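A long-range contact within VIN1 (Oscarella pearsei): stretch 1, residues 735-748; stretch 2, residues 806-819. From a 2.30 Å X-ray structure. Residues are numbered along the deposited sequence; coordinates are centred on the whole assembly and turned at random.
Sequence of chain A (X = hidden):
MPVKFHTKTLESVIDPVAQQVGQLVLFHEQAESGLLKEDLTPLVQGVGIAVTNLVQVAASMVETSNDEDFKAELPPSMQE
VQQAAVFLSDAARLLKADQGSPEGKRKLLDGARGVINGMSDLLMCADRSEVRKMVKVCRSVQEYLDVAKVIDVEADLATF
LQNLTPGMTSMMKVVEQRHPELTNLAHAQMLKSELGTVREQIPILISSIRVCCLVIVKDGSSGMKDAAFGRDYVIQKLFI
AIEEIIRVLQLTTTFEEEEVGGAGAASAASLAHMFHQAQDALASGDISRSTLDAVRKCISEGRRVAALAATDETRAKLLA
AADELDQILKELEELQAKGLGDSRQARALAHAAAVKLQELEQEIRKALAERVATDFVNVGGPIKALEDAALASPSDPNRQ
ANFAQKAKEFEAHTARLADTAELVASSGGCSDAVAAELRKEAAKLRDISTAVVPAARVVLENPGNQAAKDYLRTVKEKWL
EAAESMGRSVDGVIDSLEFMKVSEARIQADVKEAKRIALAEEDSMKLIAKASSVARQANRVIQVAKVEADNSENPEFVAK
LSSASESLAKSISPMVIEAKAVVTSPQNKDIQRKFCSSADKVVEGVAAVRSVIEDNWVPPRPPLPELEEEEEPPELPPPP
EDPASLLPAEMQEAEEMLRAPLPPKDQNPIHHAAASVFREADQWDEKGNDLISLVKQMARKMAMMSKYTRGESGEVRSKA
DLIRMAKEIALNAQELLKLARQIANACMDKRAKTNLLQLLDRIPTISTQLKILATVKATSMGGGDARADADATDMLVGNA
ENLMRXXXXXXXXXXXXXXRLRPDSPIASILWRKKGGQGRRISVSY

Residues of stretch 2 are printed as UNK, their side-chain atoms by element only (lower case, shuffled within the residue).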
ATOM      1  N   GLU A 735      10.800   1.058  21.637  1.00 87.95           N
ATOM      2  CA  GLU A 735      10.110   0.013  22.391  1.00 83.92           C
ATOM      3  C   GLU A 735       8.813  -0.402  21.705  1.00 79.42           C
ATOM      4  O   GLU A 735       8.471  -1.593  21.671  1.00 79.37           O
ATOM      5  CB  GLU A 735       9.844   0.490  23.818  1.00 81.93           C
ATOM      6  CG  GLU A 735      11.099   0.596  24.669  1.00 83.05           C
ATOM      7  CD  GLU A 735      10.859   1.311  25.983  1.00 84.26           C
ATOM      8  OE1 GLU A 735       9.898   2.103  26.063  1.00 80.28           O
ATOM      9  OE2 GLU A 735      11.633   1.080  26.936  1.00 89.73           O
ATOM     10  N   LEU A 736       8.083   0.564  21.141  1.00 78.10           N
ATOM     11  CA  LEU A 736       6.863   0.244  20.408  1.00 79.12           C
ATOM     12  C   LEU A 736       7.159  -0.649  19.211  1.00 81.31           C
ATOM     13  O   LEU A 736       6.405  -1.587  18.924  1.00 82.77           O
ATOM     14  CB  LEU A 736       6.167   1.526  19.954  1.00 75.68           C
ATOM     15  CG  LEU A 736       4.945   1.327  19.055  1.00 74.67           C
ATOM     16  CD1 LEU A 736       3.788   0.728  19.843  1.00 76.27           C
ATOM     17  CD2 LEU A 736       4.532   2.632  18.388  1.00 73.46           C
ATOM     18  N   LEU A 737       8.253  -0.374  18.497  1.00 85.99           N
ATOM     19  CA  LEU A 737       8.614  -1.219  17.364  1.00 90.88           C
ATOM     20  C   LEU A 737       8.976  -2.625  17.824  1.00 97.24           C
ATOM     21  O   LEU A 737       8.636  -3.609  17.156  1.00105.64           O
ATOM     22  CB  LEU A 737       9.764  -0.588  16.579  1.00 93.41           C
ATOM     23  CG  LEU A 737       9.970  -1.060  15.135  1.00 98.33           C
ATOM     24  CD1 LEU A 737      10.623   0.040  14.326  1.00100.88           C
ATOM     25  CD2 LEU A 737      10.807  -2.332  15.061  1.00100.59           C
ATOM     26  N   LYS A 738       9.660  -2.742  18.965  1.00 99.43           N
ATOM     27  CA  LYS A 738       9.994  -4.066  19.483  1.00101.58           C
ATOM     28  C   LYS A 738       8.736  -4.860  19.821  1.00 99.94           C
ATOM     29  O   LYS A 738       8.565  -5.999  19.367  1.00101.94           O
ATOM     30  CB  LYS A 738      10.901  -3.943  20.707  1.00104.10           C
ATOM     31  CG  LYS A 738      12.367  -3.712  20.375  1.00106.17           C
ATOM     32  CD  LYS A 738      13.231  -3.734  21.627  1.00110.57           C
ATOM     33  CE  LYS A 738      14.709  -3.626  21.282  1.00111.61           C
ATOM     34  NZ  LYS A 738      15.565  -3.636  22.500  1.00114.74           N
ATOM     35  N   LEU A 739       7.836  -4.266  20.610  1.00 96.36           N
ATOM     36  CA  LEU A 739       6.641  -4.989  21.037  1.00 95.25           C
ATOM     37  C   LEU A 739       5.742  -5.327  19.853  1.00 91.42           C
ATOM     38  O   LEU A 739       5.314  -6.477  19.687  1.00 96.69           O
ATOM     39  CB  LEU A 739       5.876  -4.170  22.077  1.00 98.46           C
ATOM     40  CG  LEU A 739       4.576  -4.799  22.582  1.00102.50           C
ATOM     41  CD1 LEU A 739       4.842  -6.180  23.160  1.00107.99           C
ATOM     42  CD2 LEU A 739       3.915  -3.901  23.614  1.00101.91           C
ATOM     43  N   ALA A 740       5.441  -4.331  19.014  1.00 88.73           N
ATOM     44  CA  ALA A 740       4.589  -4.580  17.856  1.00 86.29           C
ATOM     45  C   ALA A 740       5.222  -5.582  16.901  1.00 87.08           C
ATOM     46  O   ALA A 740       4.509  -6.322  16.215  1.00 88.87           O
ATOM     47  CB  ALA A 740       4.283  -3.267  17.137  1.00 79.26           C
ATOM     48  N   ARG A 741       6.555  -5.625  16.846  1.00 91.03           N
ATOM     49  CA  ARG A 741       7.220  -6.665  16.067  1.00 95.37           C
ATOM     50  C   ARG A 741       7.014  -8.036  16.699  1.00 96.38           C
ATOM     51  O   ARG A 741       6.847  -9.034  15.987  1.00 99.57           O
ATOM     52  CB  ARG A 741       8.708  -6.347  15.928  1.00102.82           C
ATOM     53  CG  ARG A 741       9.494  -7.396  15.162  1.00112.68           C
ATOM     54  CD  ARG A 741      10.764  -6.813  14.568  1.00118.46           C
ATOM     55  NE  ARG A 741      11.540  -7.821  13.852  1.00125.60           N
ATOM     56  CZ  ARG A 741      12.535  -7.542  13.018  1.00128.59           C
ATOM     57  NH1 ARG A 741      12.873  -6.281  12.787  1.00127.87           N
ATOM     58  NH2 ARG A 741      13.188  -8.523  12.411  1.00131.35           N
ATOM     59  N   GLN A 742       7.016  -8.105  18.034  1.00 93.54           N
ATOM     60  CA  GLN A 742       6.688  -9.362  18.701  1.00 93.59           C
ATOM     61  C   GLN A 742       5.258  -9.793  18.404  1.00 91.48           C
ATOM     62  O   GLN A 742       4.971 -10.994  18.341  1.00 93.49           O
ATOM     63  CB  GLN A 742       6.893  -9.234  20.210  1.00 95.83           C
ATOM     64  CG  GLN A 742       8.323  -8.951  20.630  1.00 97.76           C
ATOM     65  CD  GLN A 742       8.464  -8.803  22.133  1.00100.59           C
ATOM     66  OE1 GLN A 742       7.558  -9.156  22.890  1.00102.70           O
ATOM     67  NE2 GLN A 742       9.600  -8.276  22.573  1.00100.92           N
ATOM     68  N   ILE A 743       4.348  -8.832  18.226  1.00 86.14           N
ATOM     69  CA  ILE A 743       2.975  -9.171  17.867  1.00 81.10           C
ATOM     70  C   ILE A 743       2.906  -9.668  16.428  1.00 83.25           C
ATOM     71  O   ILE A 743       2.220 -10.653  16.129  1.00 87.68           O
ATOM     72  CB  ILE A 743       2.057  -7.958  18.098  1.00 73.54           C
ATOM     73  CG1 ILE A 743       1.891  -7.709  19.598  1.00 75.86           C
ATOM     74  CG2 ILE A 743       0.707  -8.161  17.424  1.00 70.22           C
ATOM     75  CD1 ILE A 743       1.704  -6.259  19.955  1.00 73.74           C
ATOM     76  N   ALA A 744       3.618  -9.002  15.516  1.00 82.43           N
ATOM     77  CA  ALA A 744       3.608  -9.427  14.120  1.00 81.35           C
ATOM     78  C   ALA A 744       4.242 -10.799  13.944  1.00 87.88           C
ATOM     79  O   ALA A 744       3.828 -11.564  13.067  1.00 93.96           O
ATOM     80  CB  ALA A 744       4.329  -8.394  13.252  1.00 76.69           C
ATOM     81  N   ASN A 745       5.237 -11.134  14.768  1.00 87.88           N
ATOM     82  CA  ASN A 745       5.932 -12.407  14.600  1.00 91.87           C
ATOM     83  C   ASN A 745       5.027 -13.586  14.939  1.00 93.19           C
ATOM     84  O   ASN A 745       5.035 -14.603  14.236  1.00 94.81           O
ATOM     85  CB  ASN A 745       7.193 -12.430  15.463  1.00 99.79           C
ATOM     86  CG  ASN A 745       8.113 -13.585  15.118  1.00107.41           C
ATOM     87  OD1 ASN A 745       8.001 -14.674  15.681  1.00112.50           O
ATOM     88  ND2 ASN A 745       9.031 -13.351  14.187  1.00107.92           N
ATOM     89  N   ALA A 746       4.240 -13.471  16.006  1.00 91.35           N
ATOM     90  CA  ALA A 746       3.363 -14.548  16.444  1.00 92.62           C
ATOM     91  C   ALA A 746       2.023 -14.561  15.717  1.00 87.36           C
ATOM     92  O   ALA A 746       1.127 -15.319  16.106  1.00 88.52           O
ATOM     93  CB  ALA A 746       3.131 -14.456  17.955  1.00 94.19           C
ATOM     94  N   CYS A 747       1.868 -13.745  14.679  1.00 83.51           N
ATOM     95  CA  CYS A 747       0.637 -13.696  13.904  1.00 81.81           C
ATOM     96  C   CYS A 747       0.697 -14.702  12.763  1.00 83.31           C
ATOM     97  O   CYS A 747       1.710 -14.812  12.067  1.00 84.93           O
ATOM     98  CB  CYS A 747       0.407 -12.290  13.351  1.00 79.95           C
ATOM     99  SG  CYS A 747      -1.085 -12.107  12.346  1.00 83.14           S
ATOM    100  N   MET A 748      -0.395 -15.444  12.583  1.00 82.69           N
ATOM    101  CA  MET A 748      -0.483 -16.472  11.555  1.00 83.26           C
ATOM    102  C   MET A 748      -1.287 -16.021  10.342  1.00 82.75           C
ATOM    103  O   MET A 748      -1.650 -16.854   9.506  1.00 87.23           O
ATOM    104  CB  MET A 748      -1.083 -17.750  12.141  1.00 86.74           C
ATOM    105  CG  MET A 748      -0.703 -17.998  13.591  1.00 91.62           C
ATOM    106  SD  MET A 748      -1.103 -19.667  14.143  1.00101.29           S
ATOM    107  CE  MET A 748       0.212 -20.599  13.364  1.00102.24           C
ATOM    108  N   UNK A 806       1.304   7.250  12.023  1.00 49.32           N
ATOM    109  CA  UNK A 806       1.873   5.908  11.967  1.00 50.83           C
ATOM    110  C   UNK A 806       1.571   5.120  13.238  1.00 55.07           C
ATOM    111  O   UNK A 806       1.184   3.949  13.168  1.00 56.45           O
ATOM    112  c   UNK A 806       3.380   5.995  11.727  1.00 48.45           C
ATOM    113  o   UNK A 806       3.623   6.677  10.492  1.00 49.80           O
ATOM    114  c   UNK A 806       3.991   4.606  11.660  1.00 46.89           C
ATOM    115  N   UNK A 807       1.727   5.747  14.408  1.00 53.40           N
ATOM    116  CA  UNK A 807       1.483   5.046  15.667  1.00 53.34           C
ATOM    117  C   UNK A 807       0.019   4.636  15.782  1.00 54.46           C
ATOM    118  O   UNK A 807      -0.297   3.526  16.230  1.00 56.68           O
ATOM    119  c   UNK A 807       1.492   5.279  18.176  1.00 47.95           C
ATOM    120  c   UNK A 807       3.429   6.126  16.839  1.00 49.40           C
ATOM    121  c   UNK A 807       1.922   5.916  16.860  1.00 51.77           C
ATOM    122  N   UNK A 808      -0.895   5.521  15.383  1.00 52.04           N
ATOM    123  CA  UNK A 808      -2.319   5.198  15.429  1.00 55.87           C
ATOM    124  C   UNK A 808      -2.644   4.005  14.532  1.00 59.56           C
ATOM    125  O   UNK A 808      -3.272   3.021  14.969  1.00 62.21           O
ATOM    126  c   UNK A 808      -4.575   6.210  14.699  1.00 58.20           C
ATOM    127  c   UNK A 808      -6.654   7.359  13.876  1.00 69.52           C
ATOM    128  n   UNK A 808      -7.311   8.669  13.614  1.00 74.95           N
ATOM    129  c   UNK A 808      -5.231   7.540  14.364  1.00 60.50           C
ATOM    130  c   UNK A 808      -3.119   6.438  15.025  1.00 55.34           C
ATOM    131  N   UNK A 809      -2.201   4.063  13.272  1.00 60.32           N
ATOM    132  CA  UNK A 809      -2.403   2.928  12.379  1.00 63.34           C
ATOM    133  C   UNK A 809      -1.728   1.668  12.909  1.00 60.38           C
ATOM    134  O   UNK A 809      -2.164   0.555  12.597  1.00 68.19           O
ATOM    135  o   UNK A 809      -3.975   4.303  10.474  1.00 78.83           O
ATOM    136  c   UNK A 809      -1.893   3.264  10.977  1.00 69.97           C
ATOM    137  c   UNK A 809      -2.740   4.318  10.289  1.00 76.12           C
ATOM    138  o   UNK A 809      -2.171   5.163   9.565  1.00 78.09           O
ATOM    139  N   UNK A 810      -0.676   1.819  13.718  1.00 54.23           N
ATOM    140  CA  UNK A 810      -0.048   0.659  14.344  1.00 55.26           C
ATOM    141  C   UNK A 810      -0.934   0.102  15.453  1.00 58.22           C
ATOM    142  O   UNK A 810      -0.961  -1.114  15.680  1.00 60.19           O
ATOM    143  c   UNK A 810       1.855   0.004  15.874  1.00 49.62           C
ATOM    144  c   UNK A 810       1.359   1.025  14.858  1.00 52.84           C
ATOM    145  c   UNK A 810       2.337   1.109  13.699  1.00 56.71           C
ATOM    146  N   UNK A 811      -1.671   0.966  16.158  1.00 57.24           N
ATOM    147  CA  UNK A 811      -2.661   0.476  17.116  1.00 58.92           C
ATOM    148  C   UNK A 811      -3.674  -0.409  16.404  1.00 56.06           C
ATOM    149  O   UNK A 811      -3.877  -1.576  16.765  1.00 56.51           O
ATOM    150  c   UNK A 811      -2.367   2.561  18.523  1.00 57.72           C
ATOM    151  c   UNK A 811      -3.366   1.644  17.827  1.00 58.44           C
ATOM    152  c   UNK A 811      -4.384   1.118  18.832  1.00 59.16           C
ATOM    153  c   UNK A 811      -3.024   3.799  19.076  1.00 56.81           C
ATOM    154  N   UNK A 812      -4.316   0.137  15.366  1.00 52.72           N
ATOM    155  CA  UNK A 812      -5.357  -0.631  14.687  1.00 56.03           C
ATOM    156  C   UNK A 812      -4.796  -1.901  14.051  1.00 59.32           C
ATOM    157  O   UNK A 812      -5.399  -2.978  14.157  1.00 61.28           O
ATOM    158  c   UNK A 812      -6.772   1.438  14.241  1.00 57.37           C
ATOM    159  c   UNK A 812      -8.793   4.333  13.030  1.00 66.78           C
ATOM    160  c   UNK A 812      -6.055   0.239  13.643  1.00 56.49           C
ATOM    161  n   UNK A 812      -8.098   3.449  13.736  1.00 61.52           N
ATOM    162  n   UNK A 812      -9.304   5.403  13.624  1.00 71.02           N
ATOM    163  c   UNK A 812      -7.498   2.242  13.178  1.00 58.51           C
ATOM    164  n   UNK A 812      -8.981   4.146  11.730  1.00 67.44           N
ATOM    165  N   UNK A 813      -3.636  -1.800  13.397  1.00 57.30           N
ATOM    166  CA  UNK A 813      -3.048  -2.969  12.751  1.00 59.10           C
ATOM    167  C   UNK A 813      -2.617  -4.020  13.765  1.00 61.66           C
ATOM    168  O   UNK A 813      -2.624  -5.216  13.457  1.00 64.61           O
ATOM    169  c   UNK A 813      -1.861  -2.553  11.882  1.00 58.75           C
ATOM    170  N   UNK A 814      -2.234  -3.596  14.972  1.00 62.25           N
ATOM    171  CA  UNK A 814      -1.879  -4.554  16.013  1.00 64.77           C
ATOM    172  C   UNK A 814      -3.115  -5.266  16.542  1.00 68.07           C
ATOM    173  O   UNK A 814      -3.097  -6.486  16.758  1.00 66.60           O
ATOM    174  c   UNK A 814      -1.138  -3.847  17.147  1.00 66.26           C
ATOM    175  o   UNK A 814       0.020  -3.186  16.669  1.00 65.69           O
ATOM    176  N   UNK A 815      -4.201  -4.517  16.757  1.00 71.69           N
ATOM    177  CA  UNK A 815      -5.462  -5.148  17.133  1.00 75.32           C
ATOM    178  C   UNK A 815      -5.905  -6.148  16.073  1.00 73.96           C
ATOM    179  O   UNK A 815      -6.447  -7.211  16.397  1.00 75.63           O
ATOM    180  o   UNK A 815      -9.796  -5.786  17.375  1.00 95.15           O
ATOM    181  c   UNK A 815      -7.823  -4.602  17.991  1.00 86.98           C
ATOM    182  o   UNK A 815      -8.624  -4.862  15.762  1.00 90.01           O
ATOM    183  c   UNK A 815      -8.818  -5.120  16.969  1.00 91.19           C
ATOM    184  c   UNK A 815      -6.535  -4.082  17.361  1.00 79.46           C
ATOM    185  N   UNK A 816      -5.673  -5.827  14.796  1.00 70.13           N
ATOM    186  CA  UNK A 816      -6.019  -6.762  13.730  1.00 67.53           C
ATOM    187  C   UNK A 816      -5.094  -7.973  13.733  1.00 72.03           C
ATOM    188  O   UNK A 816      -5.524  -9.090  13.420  1.00 77.66           O
ATOM    189  c   UNK A 816      -5.974  -6.056  12.376  1.00 65.16           C
ATOM    190  N   UNK A 817      -3.823  -7.777  14.085  1.00 70.76           N
ATOM    191  CA  UNK A 817      -2.882  -8.888  14.113  1.00 73.39           C
ATOM    192  C   UNK A 817      -3.120  -9.818  15.295  1.00 80.27           C
ATOM    193  O   UNK A 817      -2.729 -10.989  15.233  1.00 85.34           O
ATOM    194  c   UNK A 817      -1.447  -8.363  14.143  1.00 68.02           C
ATOM    195  N   UNK A 818      -3.750  -9.330  16.365  1.00 81.69           N
ATOM    196  CA  UNK A 818      -4.027 -10.150  17.537  1.00 85.03           C
ATOM    197  C   UNK A 818      -5.262 -11.033  17.375  1.00 87.45           C
ATOM    198  O   UNK A 818      -5.769 -11.551  18.378  1.00 91.13           O
ATOM    199  c   UNK A 818      -4.183  -9.264  18.777  1.00 88.13           C
ATOM    200  s   UNK A 818      -2.653  -8.471  19.336  1.00 87.54           S
ATOM    201  N   UNK A 819      -5.754 -11.225  16.154  1.00 84.17           N
ATOM    202  CA  UNK A 819      -6.950 -12.036  15.938  1.00 84.76           C
ATOM    203  C   UNK A 819      -6.603 -13.509  15.757  1.00 90.10           C
ATOM    204  O   UNK A 819      -7.288 -14.383  16.293  1.00 93.69           O
ATOM    205  c   UNK A 819      -8.193 -10.053  15.006  1.00 77.77           C
ATOM    206  c   UNK A 819      -8.768  -9.352  13.794  1.00 76.87           C
ATOM    207  c   UNK A 819      -8.941 -12.375  14.435  1.00 79.17           C
ATOM    208  c   UNK A 819      -7.742 -11.489  14.734  1.00 79.09           C
TER

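Position 806 carries one side-chain carbon bearing an oxygen and a second carbon; this beta-branched hydroxyl is T806, which lies beyond reach of stretch 1, its oxygen hydrogen-bonded elsewhere in the structure. At 807 three carbons fork at the first, and both branch tips lie about 4.0 Å from L736 CD2. The fork without a further atom is valine, V807. Position 808 extends four carbons in a row to a terminal nitrogen, the unbranched chain of K808. Position 809 has two carbons, the second carrying two oxygens: a short carboxylate, D809. Neither charged residue touches stretch 1.

Position 810 again shows three carbons forked at the first, and its CA-to-CB bond points toward stretch 1. One branch tip lies 4.3 Å from A740 CB and 4.5 Å from L736 CD1, meeting residues a helical turn apart; the residue is V810, and that tip is CG1. Position 811 has four carbons, forked at the first with one arm two carbons long; this is I811, whose CA-to-CB bond points away. At 812 three carbons lead to a nitrogen and then a carbon with two more nitrogens, the guanidinium of R812, far from stretch 1. Position 813 has a single carbon, A813, also out of reach.

Position 814 has one carbon followed by one oxygen, the latter 4.3 Å from A740 CB. It is S814, and its hydroxyl turns back on its own helix: OG donates a very short hydrogen bond of 2.5 Å to V810 O. Position 815, three carbons with two oxygens on the third, is E815, whose CA-to-CB bond points away; position 816, one carbon, is A816, without contact. Position 817 also has one carbon, aimed toward stretch 1 and 3.9 Å from I743 CG2. It is A817, and C747 SG approaches its CB to 4.2 Å and its O to 3.5 Å. Position 818 has a carbon and then a sulfur, the sulfur 3.9 Å from I743 CG2; it is C818. Position 819 has four carbons, forked at the first, one arm two carbons long, with no contact to stretch 1; it is I819.

The two helices run in broadly the same direction, 31° apart, with axes approaching to 9.7 Å. L736, A740 and I743 line one face of the first helix, and C747 continues the contact beyond its end. Across from them, V807, V810, S814 and A817 recur every three or four residues, joined by C818. Side-chain packing dominates the contact, which buries 353 Å² without a clear hydrogen bond between the stretches.

Stretch 2, residues 806-819: TVKDVIRASEAACI
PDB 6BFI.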